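K5 lyase (Enterobacteria phage k1-5, PDB 2X3H) probably cleaves the K5 capsular polysaccharide, a heparin-like glycosaminoglycan, by an eliminative lyase reaction, acting as a trimeric phage tail spike. Local coordinates at residues Gly180-Pro189 and Lys213-Ser222; Asp195-Tyr206 and Asn225-Tyr236. All coordinates share one frame; numbering follows the deposited sequence.

Interaction 1. Residues Gly180-Pro189 and Lys213-Ser222; sequences GTGFSLIAYP and KAAGCVLADS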
loop_
_atom_site.group_PDB
_atom_site.type_symbol
_atom_site.label_atom_id
_atom_site.label_comp_id
_atom_site.label_asym_id
_atom_site.label_seq_id
_atom_site.Cartn_x
_atom_site.Cartn_y
_atom_site.Cartn_z
ATOM N N GLY A 180 -11.722 33.542 3.394
ATOM C CA GLY A 180 -10.565 34.419 3.270
ATOM C C GLY A 180 -9.248 33.686 3.239
ATOM O O GLY A 180 -9.172 32.535 2.793
ATOM N N THR A 181 -8.206 34.355 3.710
ATOM C CA THR A 181 -6.880 33.771 3.723
ATOM C C THR A 181 -6.495 33.346 5.133
ATOM O O THR A 181 -6.931 33.944 6.130
ATOM C CB THR A 181 -5.835 34.724 3.124
ATOM O OG1 THR A 181 -5.816 35.948 3.873
ATOM C CG2 THR A 181 -6.192 35.025 1.675
ATOM N N GLY A 182 -5.684 32.292 5.194
ATOM C CA GLY A 182 -5.291 31.674 6.447
ATOM C C GLY A 182 -5.782 30.240 6.496
ATOM O O GLY A 182 -6.263 29.704 5.494
ATOM N N PHE A 183 -5.689 29.649 7.682
ATOM C CA PHE A 183 -5.954 28.230 7.889
ATOM C C PHE A 183 -6.917 27.972 9.037
ATOM O O PHE A 183 -7.009 28.755 9.994
ATOM C CB PHE A 183 -4.636 27.504 8.162
ATOM C CG PHE A 183 -3.683 27.573 7.012
ATOM C CD1 PHE A 183 -3.618 26.533 6.095
ATOM C CD2 PHE A 183 -2.869 28.680 6.828
ATOM C CE1 PHE A 183 -2.758 26.590 5.011
ATOM C CE2 PHE A 183 -2.001 28.744 5.738
ATOM C CZ PHE A 183 -1.948 27.696 4.834
ATOM N N SER A 184 -7.633 26.855 8.949
ATOM C CA SER A 184 -8.493 26.443 10.051
ATOM C C SER A 184 -7.671 26.038 11.263
ATOM O O SER A 184 -7.929 26.485 12.369
ATOM C CB SER A 184 -9.431 25.308 9.620
ATOM O OG SER A 184 -10.357 25.797 8.664
ATOM N N LEU A 185 -6.671 25.190 11.041
ATOM C CA LEU A 185 -5.795 24.750 12.107
ATOM C C LEU A 185 -4.353 24.820 11.618
ATOM O O LEU A 185 -4.007 24.184 10.631
ATOM C CB LEU A 185 -6.151 23.314 12.516
ATOM C CG LEU A 185 -5.254 22.642 13.567
ATOM C CD1 LEU A 185 -5.260 23.385 14.899
ATOM C CD2 LEU A 185 -5.687 21.198 13.777
ATOM N N ILE A 186 -3.522 25.596 12.303
ATOM C CA ILE A 186 -2.130 25.756 11.882
ATOM C C ILE A 186 -1.212 25.550 13.078
ATOM O O ILE A 186 -1.434 26.118 14.132
ATOM C CB ILE A 186 -1.868 27.148 11.227
ATOM C CG1 ILE A 186 -0.389 27.319 10.896
ATOM C CG2 ILE A 186 -2.330 28.281 12.146
ATOM C CD1 ILE A 186 -0.024 28.645 10.287
ATOM N N ALA A 187 -0.184 24.728 12.898
ATOM C CA ALA A 187 0.867 24.585 13.900
ATOM C C ALA A 187 2.183 25.037 13.290
ATOM O O ALA A 187 2.495 24.683 12.147
ATOM C CB ALA A 187 0.959 23.137 14.371
ATOM N N TYR A 188 2.962 25.830 14.031
ATOM C CA TYR A 188 4.234 26.327 13.504
ATOM C C TYR A 188 5.266 26.512 14.616
ATOM O O TYR A 188 4.928 26.484 15.785
ATOM C CB TYR A 188 4.038 27.631 12.714
ATOM C CG TYR A 188 3.335 28.747 13.471
ATOM C CD1 TYR A 188 1.952 28.900 13.401
ATOM C CD2 TYR A 188 4.055 29.657 14.245
ATOM C CE1 TYR A 188 1.297 29.918 14.087
ATOM C CE2 TYR A 188 3.406 30.688 14.933
ATOM C CZ TYR A 188 2.028 30.813 14.844
ATOM O OH TYR A 188 1.376 31.836 15.524
ATOM N N PRO A 189 6.547 26.667 14.245
ATOM C CA PRO A 189 7.582 26.825 15.279
ATOM C C PRO A 189 7.474 28.171 15.975
ATOM O O PRO A 189 7.199 29.162 15.323
ATOM C CB PRO A 189 8.895 26.767 14.482
ATOM C CG PRO A 189 8.531 26.235 13.122
ATOM C CD PRO A 189 7.107 26.661 12.884
ATOM N N LYS A 213 -6.026 31.012 -4.060
ATOM C CA LYS A 213 -6.216 31.762 -2.820
ATOM C C LYS A 213 -5.467 31.067 -1.676
ATOM O O LYS A 213 -5.504 29.838 -1.563
ATOM C CB LYS A 213 -7.702 31.954 -2.484
ATOM C CG LYS A 213 -7.913 33.098 -1.501
ATOM C CD LYS A 213 -9.293 33.135 -0.865
ATOM C CE LYS A 213 -10.406 33.273 -1.856
ATOM N NZ LYS A 213 -11.673 33.671 -1.149
ATOM N N ALA A 214 -4.785 31.856 -0.847
ATOM C CA ALA A 214 -3.884 31.349 0.197
ATOM C C ALA A 214 -4.613 30.901 1.457
ATOM O O ALA A 214 -4.571 31.578 2.498
ATOM C CB ALA A 214 -2.830 32.412 0.550
ATOM N N ALA A 215 -5.301 29.767 1.359
ATOM C CA ALA A 215 -5.995 29.198 2.502
ATOM C C ALA A 215 -5.947 27.676 2.419
ATOM O O ALA A 215 -5.815 27.106 1.342
ATOM C CB ALA A 215 -7.448 29.683 2.564
ATOM N N GLY A 216 -6.057 27.040 3.576
ATOM C CA GLY A 216 -6.174 25.599 3.668
ATOM C C GLY A 216 -6.830 25.207 4.970
ATOM O O GLY A 216 -7.152 26.060 5.807
ATOM N N CYS A 217 -7.010 23.907 5.160
ATOM C CA CYS A 217 -7.668 23.403 6.352
ATOM C C CYS A 217 -6.649 23.197 7.463
ATOM O O CYS A 217 -6.594 23.977 8.403
ATOM C CB CYS A 217 -8.428 22.114 6.043
ATOM S SG CYS A 217 -9.427 21.534 7.424
ATOM N N VAL A 218 -5.817 22.167 7.345
ATOM C CA VAL A 218 -4.802 21.896 8.364
ATOM C C VAL A 218 -3.441 22.196 7.772
ATOM O O VAL A 218 -3.142 21.733 6.680
ATOM C CB VAL A 218 -4.795 20.402 8.762
ATOM C CG1 VAL A 218 -3.626 20.062 9.729
ATOM C CG2 VAL A 218 -6.128 19.986 9.371
ATOM N N LEU A 219 -2.617 22.937 8.504
ATOM C CA LEU A 219 -1.237 23.184 8.096
ATOM C C LEU A 219 -0.296 22.808 9.227
ATOM O O LEU A 219 -0.439 23.324 10.345
ATOM C CB LEU A 219 -1.034 24.662 7.745
ATOM C CG LEU A 219 0.435 25.106 7.706
ATOM C CD1 LEU A 219 1.212 24.295 6.672
ATOM C CD2 LEU A 219 0.530 26.592 7.398
ATOM N N ALA A 220 0.640 21.895 8.949
ATOM C CA ALA A 220 1.723 21.572 9.884
ATOM C C ALA A 220 3.019 22.130 9.314
ATOM O O ALA A 220 3.618 21.541 8.403
ATOM C CB ALA A 220 1.826 20.062 10.112
ATOM N N ASP A 221 3.426 23.291 9.827
ATOM C CA ASP A 221 4.634 23.962 9.358
ATOM C C ASP A 221 5.817 23.505 10.193
ATOM O O ASP A 221 5.914 23.838 11.380
ATOM C CB ASP A 221 4.466 25.483 9.468
ATOM C CG ASP A 221 5.677 26.256 8.958
ATOM O OD1 ASP A 221 6.760 25.662 8.790
ATOM O OD2 ASP A 221 5.543 27.481 8.722
ATOM N N SER A 222 6.697 22.716 9.572
ATOM C CA SER A 222 7.956 22.319 10.190
ATOM C C SER A 222 7.796 21.426 11.429
ATOM O O SER A 222 8.652 21.405 12.306
ATOM C CB SER A 222 8.820 23.556 10.485
ATOM O OG SER A 222 9.050 24.291 9.287
HETATM O O HOH W 1 -13.631 33.206 1.199
#
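Leu-185 and Leu-219 are joined by a short backbone bond, Leu-219 N to Leu-185 O at 2.8 Å. Leu-185 N gives its hydrogen to Cys-217 O at 2.9 Å, and Ala-187 and Asp-221 carry the same parallel pattern onward, with the axes of 186-188 and 218-221 only 3° apart. Just before the corner two bonds lengthen, Gly-216 N to Gly-182 O and Ser-184 N to Gly-216 O, both 3.3 Å, although Gly-182 N still meets Ala-214 O almost straight. At one end a water accepts from Gly-180 N and, weakly, from Lys-213 NZ, whose stronger partners are Gly-208 O and Asp-153 O. At the other, Ser-222 OG donates to Asp-221 OD1 at 2.7 Å, and Pro-189 CD rests on Asp-221 O.

Leu-219 organises the packing. CG anti to the backbone N (chi1 163°) brings the isobutyl group to the Phe-183 ring, where CD2 lies over one face, 3.8 Å from the centroid and 16° off the normal, a CH-pi contact. The same methyl lies 3.6 Å from Ile-186 CD1, the two side chains running alongside each other. Because Gly-216 has no side chain, the ring can lean against its backbone, CD1 standing 3.5 Å from Gly-216 N.

These are consecutive rungs of a parallel beta-helix: strand 186-188 pairs on its other edge with 160-163, and 218-221 with 242-245, where Glu-243 and Lys-245 also touch Leu-219.

Interaction 2. Residues Asp195-Tyr206 and Asn225-Tyr236; sequences DGLMIKGIRGSY and NSLIDNVIAKNY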
loop_
_atom_site.group_PDB
_atom_site.type_symbol
_atom_site.label_atom_id
_atom_site.label_comp_id
_atom_site.label_asym_id
_atom_site.label_seq_id
_atom_site.Cartn_x
_atom_site.Cartn_y
_atom_site.Cartn_z
ATOM N N ASP A 195 6.094 19.219 17.901
ATOM C CA ASP A 195 6.639 17.853 18.046
ATOM C C ASP A 195 5.600 16.987 18.745
ATOM O O ASP A 195 5.094 17.352 19.803
ATOM C CB ASP A 195 7.933 17.933 18.876
ATOM C CG ASP A 195 8.763 16.637 18.885
ATOM O OD1 ASP A 195 8.317 15.569 18.416
ATOM O OD2 ASP A 195 9.908 16.694 19.404
ATOM N N GLY A 196 5.269 15.846 18.146
ATOM C CA GLY A 196 4.388 14.904 18.818
ATOM C C GLY A 196 2.903 15.254 18.781
ATOM O O GLY A 196 2.118 14.789 19.623
ATOM N N LEU A 197 2.508 16.060 17.809
ATOM C CA LEU A 197 1.098 16.446 17.704
ATOM C C LEU A 197 0.266 15.268 17.233
ATOM O O LEU A 197 0.746 14.426 16.469
ATOM C CB LEU A 197 0.914 17.590 16.705
ATOM C CG LEU A 197 1.815 18.823 16.903
ATOM C CD1 LEU A 197 1.492 19.923 15.900
ATOM C CD2 LEU A 197 1.715 19.358 18.313
ATOM N N MET A 198 -0.978 15.207 17.682
ATOM C CA MET A 198 -1.933 14.268 17.114
ATOM C C MET A 198 -3.145 15.072 16.706
ATOM O O MET A 198 -3.825 15.644 17.550
ATOM C CB MET A 198 -2.335 13.198 18.123
ATOM C CG MET A 198 -1.234 12.182 18.437
ATOM S SD MET A 198 -1.771 11.037 19.732
ATOM C CE MET A 198 -0.412 9.877 19.804
ATOM N N ILE A 199 -3.388 15.134 15.404
ATOM C CA ILE A 199 -4.492 15.906 14.865
ATOM C C ILE A 199 -5.386 14.918 14.139
ATOM O O ILE A 199 -4.984 14.351 13.117
ATOM C CB ILE A 199 -3.967 16.970 13.883
ATOM C CG1 ILE A 199 -3.161 18.046 14.630
ATOM C CG2 ILE A 199 -5.100 17.583 13.059
ATOM C CD1 ILE A 199 -2.310 18.914 13.711
ATOM N N LYS A 200 -6.578 14.679 14.677
ATOM C CA LYS A 200 -7.399 13.592 14.158
ATOM C C LYS A 200 -8.881 13.912 14.187
ATOM O O LYS A 200 -9.378 14.527 15.134
ATOM C CB LYS A 200 -7.125 12.302 14.920
ATOM C CG LYS A 200 -7.215 12.424 16.432
ATOM C CD LYS A 200 -6.452 11.276 17.093
ATOM C CE LYS A 200 -6.517 11.356 18.594
ATOM N NZ LYS A 200 -6.291 10.002 19.190
ATOM N N GLY A 201 -9.588 13.488 13.147
ATOM C CA GLY A 201 -11.028 13.702 13.110
ATOM C C GLY A 201 -11.352 15.167 12.947
ATOM O O GLY A 201 -12.008 15.762 13.802
ATOM N N ILE A 202 -10.883 15.751 11.851
ATOM C CA ILE A 202 -11.090 17.168 11.612
ATOM C C ILE A 202 -12.001 17.363 10.424
ATOM O O ILE A 202 -11.781 16.753 9.381
ATOM C CB ILE A 202 -9.765 17.853 11.271
ATOM C CG1 ILE A 202 -8.736 17.627 12.381
ATOM C CG2 ILE A 202 -9.965 19.321 10.970
ATOM C CD1 ILE A 202 -9.167 18.102 13.776
ATOM N N ARG A 203 -13.019 18.209 10.587
ATOM C CA ARG A 203 -13.844 18.662 9.452
ATOM C C ARG A 203 -13.621 20.144 9.200
ATOM O O ARG A 203 -13.476 20.915 10.146
ATOM C CB ARG A 203 -15.334 18.448 9.722
ATOM C CG ARG A 203 -15.763 16.983 9.812
ATOM C CD ARG A 203 -17.293 16.850 9.747
ATOM N NE ARG A 203 -17.779 15.487 9.963
ATOM C CZ ARG A 203 -17.986 14.942 11.159
ATOM N NH1 ARG A 203 -17.712 15.637 12.268
ATOM N NH2 ARG A 203 -18.453 13.692 11.264
ATOM N N GLY A 204 -13.593 20.534 7.929
ATOM C CA GLY A 204 -13.476 21.946 7.545
ATOM C C GLY A 204 -14.388 22.214 6.367
ATOM O O GLY A 204 -14.427 21.418 5.425
ATOM N N SER A 205 -15.134 23.318 6.423
ATOM C CA SER A 205 -16.003 23.720 5.325
ATOM C C SER A 205 -15.713 25.165 4.909
ATOM O O SER A 205 -16.028 26.103 5.645
ATOM C CB SER A 205 -17.467 23.582 5.732
ATOM O OG SER A 205 -18.322 23.915 4.646
ATOM N N TYR A 206 -15.102 25.319 3.745
ATOM C CA TYR A 206 -14.686 26.623 3.248
ATOM C C TYR A 206 -15.725 27.160 2.264
ATOM O O TYR A 206 -16.402 26.385 1.588
ATOM C CB TYR A 206 -13.324 26.481 2.560
ATOM C CG TYR A 206 -12.638 27.775 2.175
ATOM C CD1 TYR A 206 -12.762 28.292 0.887
ATOM C CD2 TYR A 206 -11.832 28.459 3.084
ATOM C CE1 TYR A 206 -12.132 29.470 0.513
ATOM C CE2 TYR A 206 -11.197 29.634 2.728
ATOM C CZ TYR A 206 -11.344 30.134 1.434
ATOM O OH TYR A 206 -10.705 31.304 1.062
ATOM N N ASN A 225 7.589 14.215 14.077
ATOM C CA ASN A 225 6.986 13.145 14.890
ATOM C C ASN A 225 5.508 13.387 15.179
ATOM O O ASN A 225 5.064 13.172 16.296
ATOM C CB ASN A 225 7.736 12.965 16.226
ATOM C CG ASN A 225 9.240 12.838 16.038
ATOM O OD1 ASN A 225 10.036 13.528 16.706
ATOM N ND2 ASN A 225 9.641 11.976 15.121
ATOM N N SER A 226 4.752 13.800 14.167
ATOM C CA SER A 226 3.348 14.129 14.370
ATOM C C SER A 226 2.438 13.323 13.467
ATOM O O SER A 226 2.862 12.861 12.398
ATOM C CB SER A 226 3.121 15.623 14.142
ATOM O OG SER A 226 3.793 16.404 15.129
ATOM N N LEU A 227 1.198 13.147 13.917
ATOM C CA LEU A 227 0.202 12.342 13.202
ATOM C C LEU A 227 -0.977 13.217 12.816
ATOM O O LEU A 227 -1.500 13.943 13.657
ATOM C CB LEU A 227 -0.303 11.191 14.094
ATOM C CG LEU A 227 0.724 10.144 14.551
ATOM C CD1 LEU A 227 0.159 9.258 15.619
ATOM C CD2 LEU A 227 1.197 9.296 13.359
ATOM N N ILE A 228 -1.388 13.159 11.555
ATOM C CA ILE A 228 -2.593 13.851 11.088
ATOM C C ILE A 228 -3.456 12.788 10.416
ATOM O O ILE A 228 -3.022 12.199 9.428
ATOM C CB ILE A 228 -2.228 14.956 10.084
ATOM C CG1 ILE A 228 -1.288 15.968 10.747
ATOM C CG2 ILE A 228 -3.489 15.631 9.495
ATOM C CD1 ILE A 228 -0.740 17.009 9.774
ATOM N N ASP A 229 -4.654 12.526 10.955
ATOM C CA ASP A 229 -5.432 11.320 10.584
ATOM C C ASP A 229 -6.921 11.663 10.526
ATOM O O ASP A 229 -7.437 12.345 11.412
ATOM C CB ASP A 229 -5.181 10.211 11.643
ATOM C CG ASP A 229 -5.739 8.835 11.244
ATOM O OD1 ASP A 229 -5.857 8.531 10.032
ATOM O OD2 ASP A 229 -6.055 8.040 12.172
ATOM N N ASN A 230 -7.607 11.208 9.478
ATOM C CA ASN A 230 -9.068 11.339 9.412
ATOM C C ASN A 230 -9.521 12.803 9.291
ATOM O O ASN A 230 -10.104 13.370 10.228
ATOM C CB ASN A 230 -9.733 10.647 10.627
ATOM C CG ASN A 230 -9.626 9.108 10.579
ATOM O OD1 ASN A 230 -9.487 8.441 11.617
ATOM N ND2 ASN A 230 -9.701 8.550 9.382
ATOM N N VAL A 231 -9.258 13.398 8.125
ATOM C CA VAL A 231 -9.619 14.796 7.825
ATOM C C VAL A 231 -10.607 14.824 6.661
ATOM O O VAL A 231 -10.426 14.107 5.675
ATOM C CB VAL A 231 -8.370 15.611 7.434
ATOM C CG1 VAL A 231 -8.735 17.041 7.052
ATOM C CG2 VAL A 231 -7.360 15.593 8.576
ATOM N N ILE A 232 -11.653 15.639 6.778
ATOM C CA ILE A 232 -12.613 15.817 5.690
ATOM C C ILE A 232 -12.738 17.306 5.432
ATOM O O ILE A 232 -13.258 18.048 6.278
ATOM C CB ILE A 232 -14.009 15.228 6.019
ATOM C CG1 ILE A 232 -13.891 13.769 6.496
ATOM C CG2 ILE A 232 -14.919 15.359 4.805
ATOM C CD1 ILE A 232 -15.219 13.106 6.870
ATOM N N ALA A 233 -12.237 17.754 4.286
ATOM C CA ALA A 233 -12.184 19.185 3.991
ATOM C C ALA A 233 -12.931 19.481 2.711
ATOM O O ALA A 233 -12.741 18.784 1.716
ATOM C CB ALA A 233 -10.724 19.634 3.864
ATOM N N LYS A 234 -13.759 20.527 2.733
ATOM C CA LYS A 234 -14.561 20.880 1.569
ATOM C C LYS A 234 -14.274 22.284 1.042
ATOM O O LYS A 234 -14.309 23.260 1.798
ATOM C CB LYS A 234 -16.046 20.719 1.892
ATOM C CG LYS A 234 -16.390 19.255 2.114
ATOM C CD LYS A 234 -17.811 19.028 2.531
ATOM C CE LYS A 234 -18.092 17.521 2.507
ATOM N NZ LYS A 234 -19.283 17.192 3.308
ATOM N N ASN A 235 -13.979 22.359 -0.254
ATOM C CA ASN A 235 -13.896 23.613 -0.999
ATOM C C ASN A 235 -12.709 24.506 -0.676
ATOM O O ASN A 235 -12.740 25.697 -0.985
ATOM C CB ASN A 235 -15.165 24.456 -0.828
ATOM C CG ASN A 235 -16.432 23.684 -1.094
ATOM O OD1 ASN A 235 -17.307 23.617 -0.231
ATOM N ND2 ASN A 235 -16.559 23.136 -2.290
ATOM N N TYR A 236 -11.662 23.956 -0.079
ATOM C CA TYR A 236 -10.483 24.780 0.204
ATOM C C TYR A 236 -9.643 25.039 -1.045
ATOM O O TYR A 236 -9.582 24.197 -1.946
ATOM C CB TYR A 236 -9.606 24.153 1.286
ATOM C CG TYR A 236 -10.150 24.267 2.701
ATOM C CD1 TYR A 236 -11.089 23.365 3.176
ATOM C CD2 TYR A 236 -9.694 25.256 3.574
ATOM C CE1 TYR A 236 -11.571 23.441 4.467
ATOM C CE2 TYR A 236 -10.179 25.344 4.885
ATOM C CZ TYR A 236 -11.113 24.433 5.321
ATOM O OH TYR A 236 -11.590 24.472 6.599
#
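Ser-226 OG is gripped twice: Leu-197 N donates to it at 3.0 Å across the contact, and it also bonds Val-224 O. With OG beside its own backbone N (chi1 -66°), the hydroxyl lies against Leu-197 CB and stands in for a main-chain acceptor where the parallel pairing begins. Ile-199 N then bonds Leu-227 O at 2.8 Å. At the corner, successive amides turn to successive carbonyls: Gly-201 N meets Asp-229 O at 3.0 Å and Ile-202 N meets Asn-230 O at 3.0 Å. Positive phi at both Gly-201 (69°) and Asn-230 (67°) bends the two rungs together.

At the far end Tyr-206 CB sits over the centre of the Tyr-236 ring, 3.7 Å from the centroid. Tyr-236 OH, hydrogen-bonded to Ser-184 OG, packs 3.3 Å from Gly-204 CA, where no side chain intervenes.

Ile-199, Ile-202, Ile-228 and Val-231 share one apolar face. On the other, Lys-200 forms a salt bridge with Asp-172 of the second subunit; Lys-234 pairs likewise with Asp-195 of the third, whose Gly-196 O accepts from Arg-203 NE. This is consistent with an apolar beta-helix interior and an outer face where salt bridges and apolar packing (Met-198, Leu-227, Ile-232) together join the subunits.

In the fold
Interactions 1 and 2 are two sides of the same pair of coils: along the chain their segments alternate, 180-189, 195-206, 213-222 and 225-236, so each contact stacks one coil on the next through a different wall. Their centres lie about 11 Å apart. Two tyrosines of interaction 2 reach into interaction 1: Tyr-206 OH is 2.6 Å from Gly-180 O and Tyr-236 OH is 2.7 Å from Ser-184 OG, both probable hydrogen bonds, and the Tyr-236 ring packs on Gly-216, CD2 to C at 3.2 Å. The subunit interface distinguishes them, since other chains touch the segments of interaction 2 but not those of interaction 1.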